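PDB 6NVM: rRNA adenine N-6-methyltransferase from Saccharopolyspora erythraea, which uses S-adenosyl-L-methionine to dimethylate adenine 2085 of 23S rRNA, lowering ribosome affinity for macrolide, lincosamide and streptogramin B antibiotics. Local coordinates for residues Ala230-Phe242 with Pro282-Gln294. Residues are numbered along the deposited sequence; the frame is centred on the assembly and turned at random.
Sequences ALERYESMVELCF and PEQWLRLFERLDQ
F289 is a knob in a hole on helix 230-242 formed by A230, R233, Y234 and M237. With CG anti to the backbone N, chi1 175° carries the ring toward that helix. Its flat apolar face suits the CH-pi contact of Y234 CB, 3.9 Å from the centroid of the F289 ring, while D293 CB lies against the opposite face. Y234, also aromatic, turns its ring edge to F289 in a T-shaped pair, planes at 88°.

M237, in one of two modelled positions, is the reciprocal knob among W285, L288, F289 and L292. Its pliable thioether suits this place: SD makes a Met-aromatic contact at the F289 edge, and the bend at chi3 brings CE to 3.8 Å from W285 CE3. W285, the third knob, sets its broad indole among Y234, M237, C241 and F242; W285 CH2 meets C241 CB at 3.6 Å, and the F242 ring is near parallel but slid apart, barely overlapping.

At the exposed margin, complementary planar charges suit R233 and D293: NE to OD1 at 2.7 Å and NH2 to OD2 at 2.8 Å, both through syn lone pairs.

The helices cross at 114° in the C-terminal helical part, away from the annotated S-adenosyl-L-methionine sites. Helices 249-254 and 259-269 pack against L292, whereas V186 of helix 183-188 touches V238 and W285, its backbone O hydrogen-bonded to Y234 OH.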
ATOM      1  N   ALA A 230     -19.480  12.632  -3.284  1.00 39.98           N
ATOM      2  CA  ALA A 230     -18.691  12.677  -4.510  1.00 37.74           C
ATOM      3  C   ALA A 230     -17.719  11.506  -4.566  1.00 35.82           C
ATOM      4  O   ALA A 230     -17.578  10.858  -5.610  1.00 34.65           O
ATOM      5  CB  ALA A 230     -17.948  14.007  -4.618  1.00 38.28           C
ATOM      6  N   LEU A 231     -17.048  11.208  -3.450  1.00 36.98           N
ATOM      7  CA  LEU A 231     -16.162  10.052  -3.418  1.00 36.49           C
ATOM      8  C   LEU A 231     -16.924   8.771  -3.736  1.00 39.20           C
ATOM      9  O   LEU A 231     -16.433   7.920  -4.487  1.00 38.01           O
ATOM     10  CB  LEU A 231     -15.486   9.941  -2.055  1.00 36.59           C
ATOM     11  CG  LEU A 231     -14.619   8.694  -1.870  1.00 35.48           C
ATOM     12  CD1 LEU A 231     -13.474   8.673  -2.874  1.00 35.85           C
ATOM     13  CD2 LEU A 231     -14.084   8.624  -0.450  1.00 36.85           C
ATOM     14  N   GLU A 232     -18.122   8.610  -3.166  0.62 38.74           N
ATOM     15  CA  GLU A 232     -18.920   7.423  -3.454  0.62 40.70           C
ATOM     16  C   GLU A 232     -19.281   7.345  -4.932  0.62 37.71           C
ATOM     17  O   GLU A 232     -19.281   6.258  -5.521  0.62 36.85           O
ATOM     18  CB  GLU A 232     -20.185   7.413  -2.590  0.62 46.87           C
ATOM     19  CG  GLU A 232     -19.918   7.194  -1.105  0.62 52.48           C
ATOM     20  CD  GLU A 232     -21.190   7.079  -0.278  0.62 64.46           C
ATOM     21  OE1 GLU A 232     -22.260   6.801  -0.857  0.62 69.63           O
ATOM     22  OE2 GLU A 232     -21.117   7.269   0.954  0.62 67.78           O
ATOM     23  N   ARG A 233     -19.596   8.488  -5.552  1.00 34.23           N
ATOM     24  CA  ARG A 233     -19.896   8.485  -6.979  1.00 35.17           C
ATOM     25  C   ARG A 233     -18.661   8.107  -7.793  1.00 33.74           C
ATOM     26  O   ARG A 233     -18.767   7.394  -8.799  1.00 30.84           O
ATOM     27  CB  ARG A 233     -20.447   9.846  -7.404  1.00 37.04           C
ATOM     28  CG  ARG A 233     -21.844  10.134  -6.839  1.00 38.94           C
ATOM     29  CD  ARG A 233     -22.534  11.297  -7.542  1.00 40.49           C
ATOM     30  NE  ARG A 233     -21.755  12.532  -7.464  1.00 38.55           N
ATOM     31  CZ  ARG A 233     -21.765  13.373  -6.434  1.00 41.42           C
ATOM     32  NH1 ARG A 233     -22.519  13.131  -5.367  1.00 41.03           N
ATOM     33  NH2 ARG A 233     -21.012  14.464  -6.468  1.00 42.79           N
ATOM     34  N   TYR A 234     -17.479   8.557  -7.361  1.00 34.04           N
ATOM     35  CA  TYR A 234     -16.238   8.139  -8.009  1.00 34.54           C
ATOM     36  C   TYR A 234     -16.049   6.632  -7.902  1.00 36.06           C
ATOM     37  O   TYR A 234     -15.730   5.961  -8.891  1.00 34.03           O
ATOM     38  CB  TYR A 234     -15.053   8.872  -7.378  1.00 32.36           C
ATOM     39  CG  TYR A 234     -13.694   8.352  -7.796  1.00 31.75           C
ATOM     40  CD1 TYR A 234     -13.076   8.811  -8.950  1.00 28.41           C
ATOM     41  CD2 TYR A 234     -13.024   7.407  -7.026  1.00 30.27           C
ATOM     42  CE1 TYR A 234     -11.824   8.345  -9.330  1.00 27.66           C
ATOM     43  CE2 TYR A 234     -11.776   6.935  -7.398  1.00 30.07           C
ATOM     44  CZ  TYR A 234     -11.180   7.408  -8.547  1.00 27.06           C
ATOM     45  OH  TYR A 234      -9.940   6.941  -8.915  1.00 30.16           O
ATOM     46  N   GLU A 235     -16.215   6.087  -6.694  0.69 36.07           N
ATOM     47  CA  GLU A 235     -16.046   4.651  -6.496  0.69 38.33           C
ATOM     48  C   GLU A 235     -17.023   3.859  -7.356  0.69 39.77           C
ATOM     49  O   GLU A 235     -16.667   2.813  -7.912  0.69 40.50           O
ATOM     50  CB  GLU A 235     -16.221   4.314  -5.013  0.69 38.45           C
ATOM     51  CG  GLU A 235     -15.106   4.885  -4.134  0.69 36.72           C
ATOM     52  CD  GLU A 235     -15.467   4.953  -2.656  0.69 39.37           C
ATOM     53  OE1 GLU A 235     -16.669   4.856  -2.315  0.69 42.10           O
ATOM     54  OE2 GLU A 235     -14.542   5.115  -1.829  0.69 40.22           O
ATOM     55  N   SER A 236     -18.255   4.350  -7.492  0.69 39.55           N
ATOM     56  CA  SER A 236     -19.232   3.672  -8.335  0.69 41.09           C
ATOM     57  C   SER A 236     -18.807   3.688  -9.800  0.69 39.75           C
ATOM     58  O   SER A 236     -19.007   2.703 -10.520  0.69 39.61           O
ATOM     59  CB  SER A 236     -20.605   4.321  -8.163  0.69 44.37           C
ATOM     60  OG  SER A 236     -21.565   3.706  -8.998  0.69 48.31           O
ATOM     61  N   MET A 237     -18.224   4.797 -10.259  0.69 38.34           N
ATOM     62  CA  MET A 237     -17.756   4.874 -11.640  0.69 38.10           C
ATOM     63  C   MET A 237     -16.621   3.889 -11.894  0.69 38.24           C
ATOM     64  O   MET A 237     -16.596   3.217 -12.932  0.69 37.93           O
ATOM     65  CB  MET A 237     -17.301   6.299 -11.961  0.69 36.12           C
ATOM     66  CG  MET A 237     -16.673   6.477 -13.352  0.69 36.75           C
ATOM     67  SD  MET A 237     -15.589   7.911 -13.464  0.69 35.07           S
ATOM     68  CE  MET A 237     -14.215   7.392 -12.426  0.69 35.10           C
ATOM     69  N   VAL A 238     -15.660   3.810 -10.973  1.00 37.27           N
ATOM     70  CA  VAL A 238     -14.533   2.898 -11.146  1.00 38.10           C
ATOM     71  C   VAL A 238     -15.022   1.457 -11.154  1.00 42.44           C
ATOM     72  O   VAL A 238     -14.636   0.660 -12.018  1.00 46.25           O
ATOM     73  CB  VAL A 238     -13.480   3.138 -10.050  1.00 36.47           C
ATOM     74  CG1 VAL A 238     -12.370   2.102 -10.135  1.00 39.36           C
ATOM     75  CG2 VAL A 238     -12.899   4.544 -10.185  1.00 35.23           C
ATOM     76  N   GLU A 239     -15.880   1.105 -10.193  1.00 41.84           N
ATOM     77  CA  GLU A 239     -16.477  -0.227 -10.173  1.00 47.25           C
ATOM     78  C   GLU A 239     -17.137  -0.548 -11.507  1.00 47.58           C
ATOM     79  O   GLU A 239     -16.896  -1.605 -12.097  1.00 50.07           O
ATOM     80  CB  GLU A 239     -17.503  -0.325  -9.042  1.00 55.80           C
ATOM     81  CG  GLU A 239     -16.910  -0.320  -7.645  1.00 65.37           C
ATOM     82  CD  GLU A 239     -16.292  -1.654  -7.260  1.00 73.48           C
ATOM     83  OE1 GLU A 239     -16.108  -2.515  -8.148  1.00 76.36           O
ATOM     84  OE2 GLU A 239     -15.996  -1.842  -6.061  1.00 75.69           O
ATOM     85  N   LEU A 240     -17.973   0.369 -11.995  1.00 43.35           N
ATOM     86  CA  LEU A 240     -18.707   0.140 -13.234  1.00 42.43           C
ATOM     87  C   LEU A 240     -17.769  -0.185 -14.391  1.00 41.04           C
ATOM     88  O   LEU A 240     -18.040  -1.093 -15.185  1.00 40.52           O
ATOM     89  CB  LEU A 240     -19.554   1.371 -13.561  1.00 44.80           C
ATOM     90  CG  LEU A 240     -20.231   1.406 -14.929  1.00 50.50           C
ATOM     91  CD1 LEU A 240     -21.172   0.223 -15.096  1.00 55.25           C
ATOM     92  CD2 LEU A 240     -20.971   2.725 -15.098  1.00 51.02           C
ATOM     93  N   CYS A 241     -16.663   0.547 -14.506  1.00 41.83           N
ATOM     94  CA  CYS A 241     -15.782   0.382 -15.657  1.00 43.47           C
ATOM     95  C   CYS A 241     -14.927  -0.873 -15.559  1.00 46.77           C
ATOM     96  O   CYS A 241     -14.586  -1.460 -16.591  1.00 48.99           O
ATOM     97  CB  CYS A 241     -14.883   1.610 -15.809  1.00 40.43           C
ATOM     98  SG  CYS A 241     -15.768   3.114 -16.275  1.00 38.07           S
ATOM     99  N   PHE A 242     -14.569  -1.301 -14.347  1.00 47.98           N
ATOM    100  CA  PHE A 242     -13.729  -2.479 -14.196  1.00 52.70           C
ATOM    101  C   PHE A 242     -14.488  -3.784 -14.418  1.00 59.05           C
ATOM    102  O   PHE A 242     -13.848  -4.832 -14.557  1.00 64.24           O
ATOM    103  CB  PHE A 242     -13.064  -2.480 -12.815  1.00 48.30           C
ATOM    104  CG  PHE A 242     -11.709  -1.820 -12.800  1.00 43.60           C
ATOM    105  CD1 PHE A 242     -11.587  -0.451 -12.603  1.00 40.33           C
ATOM    106  CD2 PHE A 242     -10.557  -2.568 -13.008  1.00 42.91           C
ATOM    107  CE1 PHE A 242     -10.343   0.161 -12.599  1.00 37.94           C
ATOM    108  CE2 PHE A 242      -9.305  -1.966 -13.003  1.00 40.94           C
ATOM    109  CZ  PHE A 242      -9.197  -0.600 -12.802  1.00 39.52           C
ATOM    110  N   PRO A 282      -4.391   6.765 -12.820  1.00 33.50           N
ATOM    111  CA  PRO A 282      -5.215   7.413 -11.784  1.00 30.68           C
ATOM    112  C   PRO A 282      -5.539   8.865 -12.085  1.00 28.89           C
ATOM    113  O   PRO A 282      -6.663   9.311 -11.825  1.00 32.41           O
ATOM    114  CB  PRO A 282      -4.352   7.265 -10.524  1.00 30.04           C
ATOM    115  CG  PRO A 282      -3.558   6.039 -10.769  1.00 32.33           C
ATOM    116  CD  PRO A 282      -3.250   6.037 -12.237  1.00 32.32           C
ATOM    117  N   GLU A 283      -4.586   9.629 -12.620  1.00 31.85           N
ATOM    118  CA  GLU A 283      -4.882  11.020 -12.931  1.00 35.75           C
ATOM    119  C   GLU A 283      -5.940  11.124 -14.022  1.00 33.02           C
ATOM    120  O   GLU A 283      -6.713  12.085 -14.047  1.00 31.81           O
ATOM    121  CB  GLU A 283      -3.606  11.764 -13.335  1.00 38.96           C
ATOM    122  CG  GLU A 283      -2.834  11.134 -14.483  1.00 44.89           C
ATOM    123  CD  GLU A 283      -1.779  10.145 -14.015  1.00 49.91           C
ATOM    124  OE1 GLU A 283      -1.877   9.643 -12.866  1.00 45.07           O
ATOM    125  OE2 GLU A 283      -0.844   9.875 -14.803  1.00 55.33           O
ATOM    126  N   GLN A 284      -5.997  10.138 -14.919  1.00 31.75           N
ATOM    127  CA  GLN A 284      -7.039  10.119 -15.943  1.00 27.38           C
ATOM    128  C   GLN A 284      -8.396   9.756 -15.347  1.00 27.33           C
ATOM    129  O   GLN A 284      -9.417  10.338 -15.724  1.00 28.75           O
ATOM    130  CB  GLN A 284      -6.645   9.150 -17.056  1.00 29.91           C
ATOM    131  CG  GLN A 284      -5.441   9.646 -17.845  1.00 32.40           C
ATOM    132  CD  GLN A 284      -4.944   8.650 -18.863  1.00 35.93           C
ATOM    133  OE1 GLN A 284      -4.636   7.510 -18.530  1.00 36.94           O
ATOM    134  NE2 GLN A 284      -4.863   9.078 -20.118  1.00 40.70           N
ATOM    135  N   TRP A 285      -8.428   8.807 -14.407  1.00 26.62           N
ATOM    136  CA  TRP A 285      -9.683   8.470 -13.744  1.00 26.96           C
ATOM    137  C   TRP A 285     -10.275   9.680 -13.029  1.00 28.80           C
ATOM    138  O   TRP A 285     -11.492   9.896 -13.061  1.00 31.62           O
ATOM    139  CB  TRP A 285      -9.463   7.331 -12.749  1.00 29.74           C
ATOM    140  CG  TRP A 285      -9.276   5.975 -13.365  1.00 27.79           C
ATOM    141  CD1 TRP A 285      -8.138   5.223 -13.356  1.00 29.16           C
ATOM    142  CD2 TRP A 285     -10.264   5.198 -14.055  1.00 29.22           C
ATOM    143  NE1 TRP A 285      -8.353   4.030 -14.000  1.00 33.69           N
ATOM    144  CE2 TRP A 285      -9.650   3.991 -14.442  1.00 34.99           C
ATOM    145  CE3 TRP A 285     -11.604   5.410 -14.390  1.00 32.85           C
ATOM    146  CZ2 TRP A 285     -10.328   3.000 -15.150  1.00 38.06           C
ATOM    147  CZ3 TRP A 285     -12.278   4.421 -15.091  1.00 38.77           C
ATOM    148  CH2 TRP A 285     -11.637   3.233 -15.463  1.00 40.23           C
ATOM    149  N   LEU A 286      -9.430  10.473 -12.366  1.00 31.15           N
ATOM    150  CA  LEU A 286      -9.915  11.668 -11.678  1.00 33.32           C
ATOM    151  C   LEU A 286     -10.498  12.675 -12.664  1.00 30.46           C
ATOM    152  O   LEU A 286     -11.565  13.252 -12.425  1.00 30.02           O
ATOM    153  CB  LEU A 286      -8.782  12.313 -10.884  1.00 33.90           C
ATOM    154  CG  LEU A 286      -8.232  11.539  -9.692  1.00 37.66           C
ATOM    155  CD1 LEU A 286      -6.988  12.250  -9.146  1.00 36.52           C
ATOM    156  CD2 LEU A 286      -9.301  11.416  -8.634  1.00 37.44           C
ATOM    157  N   ARG A 287      -9.798  12.916 -13.770  1.00 30.29           N
ATOM    158  CA  ARG A 287     -10.308  13.839 -14.779  1.00 31.63           C
ATOM    159  C   ARG A 287     -11.597  13.315 -15.401  1.00 32.44           C
ATOM    160  O   ARG A 287     -12.539  14.080 -15.638  1.00 30.91           O
ATOM    161  CB  ARG A 287      -9.252  14.071 -15.860  1.00 32.16           C
ATOM    162  CG  ARG A 287      -8.124  15.013 -15.438  1.00 36.18           C
ATOM    163  CD  ARG A 287      -7.525  15.733 -16.648  1.00 42.95           C
ATOM    164  NE  ARG A 287      -6.984  14.791 -17.625  1.00 46.95           N
ATOM    165  CZ  ARG A 287      -5.776  14.243 -17.549  1.00 49.61           C
ATOM    166  NH1 ARG A 287      -4.966  14.541 -16.540  1.00 50.48           N
ATOM    167  NH2 ARG A 287      -5.375  13.393 -18.483  1.00 50.75           N
ATOM    168  N   LEU A 288     -11.652  12.012 -15.677  1.00 29.32           N
ATOM    169  CA  LEU A 288     -12.868  11.412 -16.212  1.00 29.59           C
ATOM    170  C   LEU A 288     -14.049  11.670 -15.285  1.00 31.81           C
ATOM    171  O   LEU A 288     -15.132  12.069 -15.731  1.00 30.62           O
ATOM    172  CB  LEU A 288     -12.652   9.909 -16.416  1.00 31.87           C
ATOM    173  CG  LEU A 288     -13.729   9.106 -17.150  1.00 39.86           C
ATOM    174  CD1 LEU A 288     -13.759   9.482 -18.628  1.00 41.63           C
ATOM    175  CD2 LEU A 288     -13.479   7.607 -16.974  1.00 44.42           C
ATOM    176  N   PHE A 289     -13.854  11.445 -13.981  1.00 30.27           N
ATOM    177  CA  PHE A 289     -14.939  11.641 -13.027  1.00 29.72           C
ATOM    178  C   PHE A 289     -15.310  13.110 -12.921  1.00 31.42           C
ATOM    179  O   PHE A 289     -16.493  13.455 -12.845  1.00 33.91           O
ATOM    180  CB  PHE A 289     -14.545  11.095 -11.653  1.00 29.99           C
ATOM    181  CG  PHE A 289     -15.573  11.373 -10.592  1.00 30.75           C
ATOM    182  CD1 PHE A 289     -16.780  10.697 -10.594  1.00 31.38           C
ATOM    183  CD2 PHE A 289     -15.343  12.326  -9.612  1.00 29.51           C
ATOM    184  CE1 PHE A 289     -17.738  10.958  -9.636  1.00 34.10           C
ATOM    185  CE2 PHE A 289     -16.300  12.592  -8.646  1.00 32.28           C
ATOM    186  CZ  PHE A 289     -17.499  11.908  -8.661  1.00 34.40           C
ATOM    187  N   GLU A 290     -14.305  13.987 -12.908  1.00 31.94           N
ATOM    188  CA  GLU A 290     -14.548  15.422 -12.830  1.00 36.78           C
ATOM    189  C   GLU A 290     -15.559  15.864 -13.879  1.00 37.80           C
ATOM    190  O   GLU A 290     -16.536  16.550 -13.570  1.00 40.30           O
ATOM    191  CB  GLU A 290     -13.222  16.158 -13.003  1.00 39.81           C
ATOM    192  CG  GLU A 290     -13.310  17.671 -12.968  1.00 45.82           C
ATOM    193  CD  GLU A 290     -11.947  18.325 -13.152  1.00 49.16           C
ATOM    194  OE1 GLU A 290     -11.163  17.856 -14.015  1.00 47.03           O
ATOM    195  OE2 GLU A 290     -11.657  19.295 -12.423  1.00 50.41           O
ATOM    196  N   ARG A 291     -15.337  15.475 -15.136  1.00 33.91           N
ATOM    197  CA  ARG A 291     -16.238  15.901 -16.199  1.00 35.02           C
ATOM    198  C   ARG A 291     -17.567  15.162 -16.128  1.00 37.82           C
ATOM    199  O   ARG A 291     -18.625  15.751 -16.380  1.00 39.64           O
ATOM    200  CB  ARG A 291     -15.581  15.692 -17.566  1.00 37.33           C
ATOM    201  CG  ARG A 291     -16.436  16.159 -18.745  1.00 42.05           C
ATOM    202  CD  ARG A 291     -16.825  17.637 -18.625  1.00 46.72           C
ATOM    203  NE  ARG A 291     -17.667  18.069 -19.738  1.00 51.31           N
ATOM    204  CZ  ARG A 291     -18.984  17.885 -19.800  1.00 56.85           C
ATOM    205  NH1 ARG A 291     -19.626  17.273 -18.811  1.00 57.24           N
ATOM    206  NH2 ARG A 291     -19.663  18.313 -20.857  1.00 60.39           N
ATOM    207  N   LEU A 292     -17.542  13.870 -15.790  1.00 34.38           N
ATOM    208  CA  LEU A 292     -18.795  13.130 -15.701  1.00 36.60           C
ATOM    209  C   LEU A 292     -19.680  13.651 -14.581  1.00 38.75           C
ATOM    210  O   LEU A 292     -20.909  13.626 -14.704  1.00 37.87           O
ATOM    211  CB  LEU A 292     -18.528  11.644 -15.488  1.00 36.45           C
ATOM    212  CG  LEU A 292     -18.051  10.868 -16.714  1.00 39.47           C
ATOM    213  CD1 LEU A 292     -17.775   9.447 -16.318  1.00 42.95           C
ATOM    214  CD2 LEU A 292     -19.080  10.912 -17.837  1.00 38.43           C
ATOM    215  N   ASP A 293     -19.081  14.126 -13.494  1.00 40.60           N
ATOM    216  CA  ASP A 293     -19.839  14.506 -12.311  1.00 44.02           C
ATOM    217  C   ASP A 293     -20.426  15.908 -12.400  1.00 54.02           C
ATOM    218  O   ASP A 293     -21.025  16.371 -11.421  1.00 55.44           O
ATOM    219  CB  ASP A 293     -18.953  14.395 -11.071  1.00 38.44           C
ATOM    220  CG  ASP A 293     -19.754  14.214  -9.801  1.00 39.38           C
ATOM    221  OD1 ASP A 293     -20.709  13.408  -9.814  1.00 40.72           O
ATOM    222  OD2 ASP A 293     -19.407  14.850  -8.783  1.00 40.33           O
ATOM    223  N   GLN A 294     -20.269  16.591 -13.529  1.00 59.23           N
ATOM    224  CA  GLN A 294     -20.867  17.910 -13.706  1.00 68.97           C
ATOM    225  C   GLN A 294     -22.339  17.794 -14.088  1.00 76.38           C
ATOM    226  O   GLN A 294     -22.683  17.136 -15.069  1.00 80.48           O
ATOM    227  CB  GLN A 294     -20.112  18.707 -14.768  1.00 68.90           C
ATOM    228  CG  GLN A 294     -18.709  19.115 -14.359  1.00 67.43           C
ATOM    229  CD  GLN A 294     -18.046  20.012 -15.389  1.00 67.79           C
ATOM    230  OE1 GLN A 294     -18.659  20.386 -16.391  1.00 67.51           O
ATOM    231  NE2 GLN A 294     -16.785  20.360 -15.148  1.00 67.19           N
TER